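Local coordinates for protein phosphoacetylglucosamine mutase (Aspergillus lentulus, PDB 5O9X) that catalyses the interconversion of N-acetylglucosamine 6-phosphate and N-acetylglucosamine 1-phosphate, a step on the route to UDP-N-acetylglucosamine, at residues 73-77 with 135-141; 191-195 with 427-433; 205-209 with 235-239; 370-376 with 387-391; 497-502 with 524-528. The protein carries 1 engineered substitution. All blocks are in the same frame, centred on the assembly; numbering follows the deposited sequence.

Contacts 2 and 4 are buried, while contacts 1, 3 and 5 lie nearer the surface. Contact 1 belongs to the first domain and approaches the ligand most closely. It relies on polar bonds and water. Contact 2 joins the second and third domains by leucine packing and one tyrosine-aspartate bond. Contact 3 ties two loops of the second domain and touches contact 2, with L433 CD2 4.0 Å from L238 CD2. Contact 4 is a backbone-bonded hairpin of the third domain, centred about 19 Å from the centre of contact 2. Contact 5 stands apart in the C-terminal domain, where carboxylates and a leucine hold a turn to a helix.

Contact 1 of 5, residues 73-77 with 135-141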
# COMPACT_ATOMS: atom_id res chain seq x y z
N ALA A 73 -5.13 0.38 -16.69
CA ALA A 73 -6.36 -0.45 -16.75
C ALA A 73 -6.18 -1.80 -17.44
O ALA A 73 -6.91 -2.73 -17.07
CB ALA A 73 -7.49 0.34 -17.47
N GLU A 74 -5.25 -1.94 -18.42
CA GLU A 74 -5.14 -3.20 -19.17
C GLU A 74 -4.50 -4.29 -18.29
O GLU A 74 -4.54 -5.49 -18.62
CB GLU A 74 -4.25 -3.04 -20.42
CG GLU A 74 -2.78 -2.78 -20.06
CD GLU A 74 -1.85 -2.63 -21.28
OE1 GLU A 74 -2.27 -2.94 -22.42
OE2 GLU A 74 -0.69 -2.21 -21.08
N ASP A 75 -3.91 -3.91 -17.17
CA ASP A 75 -3.27 -4.93 -16.27
C ASP A 75 -4.27 -5.48 -15.25
O ASP A 75 -5.32 -4.89 -14.97
CB ASP A 75 -2.10 -4.33 -15.49
CG ASP A 75 -0.88 -4.00 -16.37
OD1 ASP A 75 -0.85 -4.42 -17.56
OD2 ASP A 75 0.07 -3.35 -15.86
N ASN A 76 -3.93 -6.63 -14.66
CA ASN A 76 -4.56 -7.05 -13.44
C ASN A 76 -3.53 -7.85 -12.65
O ASN A 76 -2.32 -7.88 -13.05
CB ASN A 76 -5.89 -7.83 -13.67
CG ASN A 76 -6.91 -7.54 -12.55
OD1 ASN A 76 -6.49 -7.20 -11.44
ND2 ASN A 76 -8.25 -7.62 -12.85
N GLY A 77 -3.92 -8.38 -11.51
CA GLY A 77 -2.94 -9.06 -10.69
C GLY A 77 -3.63 -9.69 -9.53
O GLY A 77 -4.85 -9.58 -9.33
N ARG A 135 -11.55 -3.45 -12.44
CA ARG A 135 -10.89 -3.68 -13.70
C ARG A 135 -11.75 -4.64 -14.60
O ARG A 135 -12.45 -5.48 -14.08
CB ARG A 135 -9.49 -4.29 -13.51
CG ARG A 135 -8.41 -3.24 -13.03
CD ARG A 135 -7.19 -3.94 -12.44
NE ARG A 135 -6.46 -2.83 -11.77
CZ ARG A 135 -5.61 -2.04 -12.45
NH1 ARG A 135 -5.27 -2.29 -13.74
NH2 ARG A 135 -5.07 -0.98 -11.83
N ALA A 136 -11.68 -4.47 -15.92
CA ALA A 136 -12.61 -5.19 -16.82
C ALA A 136 -12.41 -6.69 -16.73
O ALA A 136 -13.39 -7.48 -16.80
CB ALA A 136 -12.37 -4.75 -18.22
N SER A 137 -11.16 -7.10 -16.57
CA SER A 137 -10.84 -8.54 -16.45
C SER A 137 -11.17 -9.19 -15.14
O SER A 137 -10.98 -10.42 -15.00
CB SER A 137 -9.32 -8.78 -16.67
OG SER A 137 -8.54 -7.98 -15.77
N GLY A 138 -11.59 -8.44 -14.12
CA GLY A 138 -11.74 -9.08 -12.82
C GLY A 138 -12.75 -10.21 -12.70
O GLY A 138 -12.52 -11.22 -12.00
N SER A 139 -13.91 -10.02 -13.32
CA SER A 139 -14.95 -11.10 -13.27
C SER A 139 -14.42 -12.46 -13.83
O SER A 139 -14.59 -13.48 -13.17
CB SER A 139 -16.22 -10.70 -14.04
OG SER A 139 -17.15 -11.81 -14.02
N ARG A 140 -13.84 -12.45 -15.05
CA ARG A 140 -13.20 -13.66 -15.65
C ARG A 140 -12.24 -14.28 -14.66
O ARG A 140 -12.28 -15.49 -14.44
CB ARG A 140 -12.43 -13.38 -16.98
CG ARG A 140 -12.05 -14.66 -17.79
CD ARG A 140 -10.59 -14.74 -18.34
NE ARG A 140 -10.24 -13.43 -18.75
CZ ARG A 140 -9.11 -12.75 -18.67
NH1 ARG A 140 -7.89 -13.22 -18.34
NH2 ARG A 140 -9.26 -11.51 -19.08
N LEU A 141 -11.31 -13.47 -14.12
CA LEU A 141 -10.33 -13.97 -13.13
C LEU A 141 -10.93 -14.54 -11.84
O LEU A 141 -10.48 -15.61 -11.35
CB LEU A 141 -9.20 -12.93 -12.85
CG LEU A 141 -8.42 -12.48 -14.12
CD1 LEU A 141 -7.44 -11.33 -13.82
CD2 LEU A 141 -7.71 -13.65 -14.84
O HOH W 1 -9.79 -2.60 -16.97
O HOH W 2 -8.01 -5.62 -16.69
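R135 supplies most of the second segment's surface here. Its extended side chain passes the OD1 side of N76, and NH1 donates to D75 O at 2.9 Å. The same guanidinium is held by D133 and by the carbonyls of N71 and P72, so it gathers the loop before strand 75-81. Water 1 accepts from A136 N and donates to A73 O, 2.9 Å each. S137 OG accepts from N76 ND2 at 3.0 Å and lies 2.6 Å from water 2, which donates to A73 O. N76 OD1 accepts from G77 N, so both ends of the amide are used. G138 closes a type I turn begun at R135. One helical turn after S137, L141 CD1 packs on N76 CB at 3.8 Å. The R135 side chain is about 7 Å from the bound glucose 1,6-bisphosphate. Segment 73-77 follows the family's phosphoserine loop, where A69 is an engineered alanine. The contact joins that loop's end to helix 138-151 in the alpha/beta/alpha domain I of phosphohexomutases.

Contact 2 of 5, residues 191-195 with 427-433; sequences YYEKL and DAISDML
L195 points its CD2 into the gap beside the second helix, 4.1 Å from I429 CG2 and 4.3 Å from both S430 CB and L433 CD1. Residues 191-195 are helical, as are 428-433, and D427 is the N-cap of the second helix. The two short axes run nearly parallel, at -21°, and come no closer than 11.8 Å. The closest CA pair is L195 with S430, at 6.9 Å. L195 has chi1 m and chi2 p; I429 and L433 are both m,t. Y191, with chi1 t, spans the wide gap: OH donates to D427 OD2 at 2.5 Å. D427, also chi1 t, turns OD1 back to I429 N (3.1 Å) and S430 N (3.3 Å), both weak capping bonds. This is interdomain helix packing, with a tyrosine bonded to a capping aspartate. N422 also binds D427 OD2. Helix 164-176 meets Y191 through the edge-to-face ring of Y169. Helix 221-231 touches I429 through L228, and strand 290-295 lies against A428 and M432.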
# COMPACT_ATOMS: atom_id res chain seq x y z
N TYR A 191 -16.88 -2.46 8.24
CA TYR A 191 -15.70 -1.56 7.91
C TYR A 191 -16.07 -0.07 8.04
O TYR A 191 -15.37 0.67 8.75
CB TYR A 191 -15.22 -1.89 6.49
CG TYR A 191 -14.18 -0.95 5.92
CD1 TYR A 191 -12.84 -1.19 6.16
CD2 TYR A 191 -14.56 0.20 5.16
CE1 TYR A 191 -11.86 -0.34 5.64
CE2 TYR A 191 -13.58 1.11 4.69
CZ TYR A 191 -12.26 0.82 4.93
OH TYR A 191 -11.27 1.65 4.47
N TYR A 192 -17.21 0.35 7.46
CA TYR A 192 -17.60 1.79 7.54
C TYR A 192 -17.91 2.20 8.98
O TYR A 192 -17.51 3.32 9.42
CB TYR A 192 -18.83 2.12 6.69
CG TYR A 192 -18.63 1.81 5.21
CD1 TYR A 192 -17.45 2.23 4.55
CD2 TYR A 192 -19.58 1.06 4.49
CE1 TYR A 192 -17.22 1.89 3.15
CE2 TYR A 192 -19.38 0.71 3.14
CZ TYR A 192 -18.22 1.12 2.49
OH TYR A 192 -18.04 0.78 1.18
N GLU A 193 -18.59 1.30 9.70
CA GLU A 193 -18.98 1.55 11.11
C GLU A 193 -17.74 1.75 11.99
O GLU A 193 -17.68 2.66 12.86
CB GLU A 193 -19.81 0.34 11.60
CG GLU A 193 -21.19 0.41 11.00
CD GLU A 193 -22.08 -0.77 11.38
OE1 GLU A 193 -21.55 -1.81 11.84
OE2 GLU A 193 -23.32 -0.63 11.23
N LYS A 194 -16.74 0.90 11.79
CA LYS A 194 -15.50 1.00 12.59
C LYS A 194 -14.75 2.28 12.31
O LYS A 194 -14.32 2.99 13.26
CB LYS A 194 -14.58 -0.19 12.32
CG LYS A 194 -13.40 -0.30 13.31
CD LYS A 194 -12.45 -1.38 12.75
CE LYS A 194 -11.17 -1.54 13.59
NZ LYS A 194 -11.52 -2.07 14.92
N LEU A 195 -14.53 2.58 11.02
CA LEU A 195 -13.87 3.85 10.66
C LEU A 195 -14.66 5.03 11.20
O LEU A 195 -14.07 5.96 11.88
CB LEU A 195 -13.67 3.95 9.14
CG LEU A 195 -12.35 3.41 8.59
CD1 LEU A 195 -12.39 1.91 8.66
CD2 LEU A 195 -12.32 3.84 7.10
N ASP A 427 -4.20 1.71 4.94
CA ASP A 427 -5.52 1.91 4.33
C ASP A 427 -5.59 3.38 3.96
O ASP A 427 -5.66 4.21 4.86
CB ASP A 427 -6.59 1.46 5.36
CG ASP A 427 -8.00 1.83 4.93
OD1 ASP A 427 -8.16 2.60 3.98
OD2 ASP A 427 -8.98 1.36 5.54
N ALA A 428 -5.58 3.72 2.67
CA ALA A 428 -5.62 5.10 2.23
C ALA A 428 -6.77 5.98 2.76
O ALA A 428 -6.57 7.15 3.13
CB ALA A 428 -5.55 5.21 0.72
N ILE A 429 -7.98 5.42 2.83
CA ILE A 429 -9.08 6.24 3.27
C ILE A 429 -9.00 6.48 4.78
O ILE A 429 -9.35 7.57 5.22
CB ILE A 429 -10.41 5.57 2.88
CG1 ILE A 429 -10.55 5.67 1.33
CG2 ILE A 429 -11.58 6.11 3.75
CD1 ILE A 429 -11.76 4.97 0.71
N SER A 430 -8.57 5.46 5.56
CA SER A 430 -8.34 5.65 7.02
C SER A 430 -7.19 6.68 7.25
O SER A 430 -7.29 7.55 8.10
CB SER A 430 -8.02 4.23 7.59
OG SER A 430 -7.22 4.30 8.74
N ASP A 431 -6.12 6.59 6.44
CA ASP A 431 -5.04 7.60 6.42
C ASP A 431 -5.55 9.00 6.08
O ASP A 431 -5.13 10.00 6.68
CB ASP A 431 -3.92 7.25 5.48
CG ASP A 431 -3.15 6.01 5.88
OD1 ASP A 431 -3.17 5.56 7.06
OD2 ASP A 431 -2.46 5.46 4.96
N MET A 432 -6.45 9.10 5.13
CA MET A 432 -7.09 10.40 4.86
C MET A 432 -7.83 10.93 6.13
O MET A 432 -7.65 12.11 6.49
CB MET A 432 -8.09 10.18 3.78
CG MET A 432 -8.64 11.37 3.08
SD MET A 432 -10.43 11.11 2.84
CE MET A 432 -10.68 11.81 4.54
N LEU A 433 -8.63 10.08 6.82
CA LEU A 433 -9.31 10.62 8.03
C LEU A 433 -8.26 11.00 9.10
O LEU A 433 -8.43 11.95 9.88
CB LEU A 433 -10.26 9.52 8.62
CG LEU A 433 -11.47 9.14 7.69
CD1 LEU A 433 -12.23 7.94 8.29
CD2 LEU A 433 -12.40 10.36 7.48

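Contact 3 of 5, residues 205-209 with 235-239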
# COMPACT_ATOMS: atom_id res chain seq x y z
N GLY A 205 -14.10 17.40 20.13
CA GLY A 205 -13.70 18.70 20.60
C GLY A 205 -13.04 19.58 19.56
O GLY A 205 -12.70 20.71 19.88
N VAL A 206 -12.85 19.09 18.32
CA VAL A 206 -12.22 19.96 17.27
C VAL A 206 -13.06 19.86 16.01
O VAL A 206 -13.91 19.00 15.90
CB VAL A 206 -10.72 19.50 17.00
CG1 VAL A 206 -9.89 19.49 18.31
CG2 VAL A 206 -10.67 18.09 16.41
N LYS A 207 -12.75 20.66 15.02
CA LYS A 207 -13.45 20.63 13.74
C LYS A 207 -12.47 20.83 12.62
O LYS A 207 -11.50 21.59 12.76
CB LYS A 207 -14.47 21.79 13.68
CG LYS A 207 -15.72 21.51 14.55
CD LYS A 207 -16.93 22.28 14.04
CE LYS A 207 -18.01 22.31 15.11
NZ LYS A 207 -19.32 21.89 14.53
N VAL A 208 -12.74 20.15 11.50
CA VAL A 208 -12.05 20.37 10.25
C VAL A 208 -12.43 21.74 9.71
O VAL A 208 -13.56 22.14 9.86
CB VAL A 208 -12.51 19.27 9.23
CG1 VAL A 208 -12.05 19.59 7.83
CG2 VAL A 208 -11.94 17.93 9.69
N LYS A 209 -11.54 22.42 9.02
CA LYS A 209 -11.88 23.66 8.40
C LYS A 209 -11.57 23.46 6.91
O LYS A 209 -10.48 22.93 6.56
CB LYS A 209 -11.02 24.75 9.09
CG LYS A 209 -10.66 26.00 8.30
CD LYS A 209 -11.70 27.14 8.43
CE LYS A 209 -11.57 28.19 7.33
NZ LYS A 209 -11.50 27.61 5.93
N ASP A 235 -21.13 16.65 12.84
CA ASP A 235 -20.64 18.01 13.18
C ASP A 235 -19.10 18.02 13.37
O ASP A 235 -18.58 18.49 14.38
CB ASP A 235 -21.37 18.55 14.42
CG ASP A 235 -21.52 17.51 15.52
OD1 ASP A 235 -22.66 17.05 15.79
OD2 ASP A 235 -20.50 17.16 16.13
N THR A 236 -18.38 17.43 12.41
CA THR A 236 -16.91 17.37 12.55
C THR A 236 -16.33 18.43 11.67
O THR A 236 -15.11 18.64 11.68
CB THR A 236 -16.31 16.01 12.05
OG1 THR A 236 -16.65 15.89 10.67
CG2 THR A 236 -16.81 14.79 12.84
N GLY A 237 -17.16 19.08 10.86
CA GLY A 237 -16.68 20.09 9.90
C GLY A 237 -16.16 19.47 8.57
O GLY A 237 -15.86 20.19 7.63
N LEU A 238 -16.03 18.16 8.49
CA LEU A 238 -15.47 17.54 7.29
C LEU A 238 -16.52 17.63 6.17
O LEU A 238 -17.65 17.15 6.30
CB LEU A 238 -15.11 16.10 7.58
CG LEU A 238 -14.46 15.35 6.40
CD1 LEU A 238 -13.15 16.01 6.06
CD2 LEU A 238 -14.20 13.92 6.81
N ASP A 239 -16.10 18.17 5.06
CA ASP A 239 -16.87 18.43 3.91
C ASP A 239 -16.12 17.82 2.67
O ASP A 239 -15.31 18.51 2.06
CB ASP A 239 -16.85 19.96 3.82
CG ASP A 239 -17.70 20.53 2.68
OD1 ASP A 239 -18.52 19.78 2.09
OD2 ASP A 239 -17.53 21.77 2.40
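Two connecting loops of the alpha/beta domain II meet here, each leading from a helix into one of two adjacent parallel strands. Segment 205-209 follows helix 188-202 and precedes strand 212-215. Segment 235-239 follows helix 221-231 and precedes strand 240-243. A single strong bond joins them: V208 N donates to T236 O at 2.8 Å. K207 CA approaches the same oxygen at 3.3 Å as a CA-H...O contact. K207 NZ adds a weak bond to D235 O at 3.5 Å, near the solvent. T236 turns its side chain away, and OG1 accepts from L238 N at 3.2 Å, an ST turn. G237 sits at positive phi (83°). A CB there would lie 2.5 Å from V208 O, so the tight approach depends on glycine. V208 CB meets G237 C at 3.7 Å, and V208 CG1 packs on L238 CD1 at 4.1 Å. E436 of helix 428-442 touches both of these side chains. Neighbouring loops joined before parallel strands fit the alpha/beta build of domain II in phosphohexomutases.

Contact 4 of 5, residues 370-376 with 387-391. Unlike the reference sequence in segment 370-376: M371 (reference Leu).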
# COMPACT_ATOMS: atom_id res chain seq x y z
N ALA A 370 9.18 -1.68 10.90
CA ALA A 370 8.40 -0.87 11.82
C ALA A 370 8.07 -1.65 13.11
O ALA A 370 7.86 -1.02 14.13
CB ALA A 370 7.11 -0.42 11.16
N MET A 371 8.09 -3.00 13.05
CA MET A 371 7.91 -3.86 14.28
C MET A 371 8.98 -3.60 15.33
O MET A 371 8.82 -3.98 16.48
CB MET A 371 7.89 -5.37 14.00
CG MET A 371 7.09 -5.88 12.82
SD MET A 371 5.41 -6.49 13.14
CE MET A 371 4.49 -4.96 13.36
N ARG A 372 10.06 -2.92 14.98
CA ARG A 372 11.13 -2.73 15.96
C ARG A 372 10.87 -1.56 16.95
O ARG A 372 11.62 -1.38 17.91
CB ARG A 372 12.49 -2.62 15.25
CG ARG A 372 12.71 -3.89 14.41
CD ARG A 372 14.12 -4.17 13.91
NE ARG A 372 15.20 -3.77 14.83
CZ ARG A 372 16.50 -3.78 14.52
NH1 ARG A 372 16.91 -4.20 13.32
NH2 ARG A 372 17.41 -3.39 15.40
N PHE A 373 9.80 -0.79 16.71
CA PHE A 373 9.47 0.40 17.50
C PHE A 373 8.21 0.13 18.32
O PHE A 373 7.44 -0.77 17.95
CB PHE A 373 9.25 1.60 16.53
CG PHE A 373 10.48 1.91 15.75
CD1 PHE A 373 11.59 2.44 16.37
CD2 PHE A 373 10.55 1.65 14.36
CE1 PHE A 373 12.78 2.71 15.67
CE2 PHE A 373 11.74 1.92 13.63
CZ PHE A 373 12.84 2.45 14.29
N ASP A 374 8.00 0.90 19.40
CA ASP A 374 6.71 0.90 20.13
C ASP A 374 5.65 1.43 19.17
O ASP A 374 4.58 0.85 19.01
CB ASP A 374 6.78 1.85 21.39
CG ASP A 374 7.89 1.45 22.45
OD1 ASP A 374 8.09 0.25 22.69
OD2 ASP A 374 8.54 2.37 23.05
N VAL A 375 5.95 2.57 18.53
CA VAL A 375 5.05 3.16 17.50
C VAL A 375 5.88 3.19 16.16
O VAL A 375 6.87 3.90 16.09
CB VAL A 375 4.64 4.59 17.92
CG1 VAL A 375 3.72 5.21 16.89
CG2 VAL A 375 3.95 4.58 19.34
N GLY A 376 5.50 2.43 15.15
CA GLY A 376 6.36 2.43 13.95
C GLY A 376 5.55 3.16 12.84
O GLY A 376 4.50 2.66 12.34
N ILE A 387 0.52 3.17 10.51
CA ILE A 387 1.27 3.30 11.76
C ILE A 387 0.94 2.05 12.52
O ILE A 387 -0.22 1.68 12.65
CB ILE A 387 0.88 4.53 12.60
CG1 ILE A 387 1.18 5.80 11.82
CG2 ILE A 387 1.82 4.61 13.83
CD1 ILE A 387 0.04 6.75 11.77
N THR A 388 1.98 1.40 12.98
CA THR A 388 1.78 0.16 13.74
C THR A 388 2.11 0.44 15.24
O THR A 388 3.00 1.21 15.56
CB THR A 388 2.58 -0.98 13.09
OG1 THR A 388 2.34 -2.15 13.82
CG2 THR A 388 4.02 -0.70 13.17
N PHE A 389 1.31 -0.11 16.14
CA PHE A 389 1.52 0.04 17.60
C PHE A 389 1.82 -1.34 18.13
O PHE A 389 1.05 -2.26 17.89
CB PHE A 389 0.26 0.58 18.25
CG PHE A 389 -0.07 1.98 17.84
CD1 PHE A 389 0.43 3.08 18.57
CD2 PHE A 389 -0.85 2.21 16.70
CE1 PHE A 389 0.14 4.39 18.19
CE2 PHE A 389 -1.13 3.52 16.28
CZ PHE A 389 -0.65 4.60 17.05
N SER A 390 2.95 -1.46 18.78
CA SER A 390 3.34 -2.77 19.40
C SER A 390 2.39 -3.22 20.52
O SER A 390 1.59 -2.41 21.05
CB SER A 390 4.72 -2.69 20.00
OG SER A 390 4.77 -1.92 21.21
N GLU A 391 2.47 -4.50 20.89
CA GLU A 391 1.72 -4.98 22.06
C GLU A 391 1.89 -4.12 23.36
O GLU A 391 0.89 -3.68 23.96
CB GLU A 391 1.94 -6.48 22.27
CG GLU A 391 1.20 -7.36 21.26
CD GLU A 391 -0.24 -6.90 20.95
OE1 GLU A 391 -1.07 -6.83 21.88
OE2 GLU A 391 -0.56 -6.59 19.76
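Residues 375-376 and 387-389 are antiparallel strands of one hairpin. G376 and T388 form a hydrogen-bonded pair: G376 N donates to T388 O at 2.8 Å, and T388 N to G376 O at 2.9 Å. V375 and F389 are the next pair, non-hydrogen-bonded, with CA atoms 4.7 Å apart. Beyond it S390 N donates to D374 O at 2.8 Å, so the pairing runs past the strand ends. Before the strand, A370 to F373 make a type I turn that folds back over T388. A370 CB rests on T388 CG2 at 3.7 Å, and M371 CE reaches T388 OG1 at 3.6 Å. G376 fits beneath this turn, since a CB there would clash with A370 O. On the V375 and F389 face, V375 CG1 meets I387 CG2 at 3.7 Å, and V375 CG2 meets F389 CD1 at 3.9 Å. D374 OD2 accepts from K331 N. S390 is the N-cap of helix 391-399, bonding A393 N through OG. The hairpin forms one edge of the domain III sheet. Strand 332-337 flanks strand 375-379 on the side away from 385-389, and F389 packs on L394 and I397 of the capped helix.

Contact 5 of 5, residues 497-502 with 524-528; sequences YNKGRS and EADDL
In the C-terminal domain of this phosphohexomutase, a type II beta turn packs on a helix beside an antiparallel sheet. The turn runs from Y497 to G500 and leads into strand 501-506; K499 has positive phi (59°), and G500 N bonds to Y497 O at 3.0 Å. Residues 524-528 are helical. The nearest CA pairs are Y497 with E524 (6.1 Å) and S502 with L528 (7.3 Å). E524, with chi1 m and chi2 t, brings OE2 to N498 N, which donates at 2.8 Å. Its OE1 is bound by S521 OG and by water 3 (2.7 Å), and that water also donates to N498 OD1 at 3.2 Å. S502 is satisfied from outside: OG pairs with Y516 O and N with Q494 OE1. R501 turns away to a salt bridge with E518. L528, t,p, packs between the Y497 ring and the start of strand 501-506: its CD2 lies 3.7 Å from R501 N, and its CG 3.8 Å from S502 CB. Its CB stands over the Y497 ring face, 4.1 Å from the centroid, as a CH-pi contact. Y497 is m, D527 t. D527 OD2, also salt-bridged to R531, accepts from Y497 OH in a very short bond of 2.5 Å.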
# COMPACT_ATOMS: atom_id res chain seq x y z
N TYR A 497 26.26 17.50 -8.33
CA TYR A 497 25.14 18.42 -8.07
C TYR A 497 25.05 18.70 -6.57
O TYR A 497 25.32 17.81 -5.74
CB TYR A 497 23.80 17.84 -8.54
CG TYR A 497 23.87 17.49 -10.03
CD1 TYR A 497 23.63 18.48 -11.02
CD2 TYR A 497 24.28 16.21 -10.45
CE1 TYR A 497 23.73 18.19 -12.39
CE2 TYR A 497 24.38 15.92 -11.82
CZ TYR A 497 24.10 16.90 -12.77
OH TYR A 497 24.20 16.66 -14.15
N ASN A 498 24.56 19.90 -6.26
CA ASN A 498 24.37 20.23 -4.83
C ASN A 498 23.26 19.34 -4.21
O ASN A 498 22.20 19.27 -4.79
CB ASN A 498 24.07 21.74 -4.71
CG ASN A 498 25.36 22.59 -4.91
OD1 ASN A 498 25.29 23.66 -5.50
ND2 ASN A 498 26.53 22.11 -4.37
N LYS A 499 23.57 18.60 -3.14
CA LYS A 499 22.61 17.63 -2.50
C LYS A 499 22.15 16.55 -3.52
O LYS A 499 21.13 15.88 -3.32
CB LYS A 499 21.35 18.37 -1.99
CG LYS A 499 21.58 19.39 -0.85
CD LYS A 499 22.38 18.80 0.30
CE LYS A 499 22.02 19.45 1.67
NZ LYS A 499 21.06 20.55 1.38
N GLY A 500 22.97 16.33 -4.56
CA GLY A 500 22.67 15.30 -5.58
C GLY A 500 22.54 13.91 -5.03
O GLY A 500 23.48 13.39 -4.36
N ARG A 501 21.40 13.26 -5.32
CA ARG A 501 21.20 11.87 -4.91
C ARG A 501 20.33 11.20 -5.96
O ARG A 501 19.25 11.70 -6.28
CB ARG A 501 20.61 11.76 -3.50
CG ARG A 501 20.91 10.42 -2.79
CD ARG A 501 20.41 10.31 -1.33
NE ARG A 501 19.31 9.37 -1.32
CZ ARG A 501 18.05 9.69 -1.55
NH1 ARG A 501 17.70 10.95 -1.72
NH2 ARG A 501 17.14 8.75 -1.61
N SER A 502 20.83 10.10 -6.52
CA SER A 502 20.06 9.36 -7.54
C SER A 502 20.27 7.90 -7.40
O SER A 502 21.36 7.45 -7.01
CB SER A 502 20.38 9.89 -8.99
OG SER A 502 19.56 9.21 -9.94
N GLU A 524 19.20 21.18 -11.55
CA GLU A 524 20.11 20.09 -11.15
C GLU A 524 19.39 18.76 -11.06
O GLU A 524 19.94 17.72 -11.53
CB GLU A 524 20.77 20.39 -9.82
CG GLU A 524 21.89 21.46 -9.93
CD GLU A 524 22.32 21.89 -8.54
OE1 GLU A 524 21.45 22.47 -7.79
OE2 GLU A 524 23.46 21.55 -8.17
N ALA A 525 18.22 18.75 -10.43
CA ALA A 525 17.54 17.43 -10.26
C ALA A 525 17.15 16.88 -11.63
O ALA A 525 17.24 15.68 -11.85
CB ALA A 525 16.31 17.55 -9.39
N ASP A 526 16.63 17.74 -12.53
CA ASP A 526 16.23 17.24 -13.84
C ASP A 526 17.43 16.75 -14.66
O ASP A 526 17.35 15.75 -15.39
CB ASP A 526 15.54 18.40 -14.61
CG ASP A 526 14.09 18.67 -14.08
OD1 ASP A 526 13.57 17.83 -13.34
OD2 ASP A 526 13.49 19.68 -14.39
N ASP A 527 18.55 17.47 -14.53
CA ASP A 527 19.76 17.07 -15.28
C ASP A 527 20.30 15.74 -14.78
O ASP A 527 20.63 14.84 -15.55
CB ASP A 527 20.82 18.15 -15.10
CG ASP A 527 21.98 18.02 -16.09
OD1 ASP A 527 21.68 17.62 -17.23
OD2 ASP A 527 23.16 18.33 -15.69
N LEU A 528 20.34 15.59 -13.46
CA LEU A 528 20.85 14.35 -12.86
C LEU A 528 19.94 13.19 -13.28
O LEU A 528 20.43 12.13 -13.72
CB LEU A 528 20.89 14.51 -11.32
CG LEU A 528 21.33 13.24 -10.56
CD1 LEU A 528 22.65 12.57 -11.01
CD2 LEU A 528 21.43 13.67 -9.04
O HOH W 3 22.22 24.45 -6.16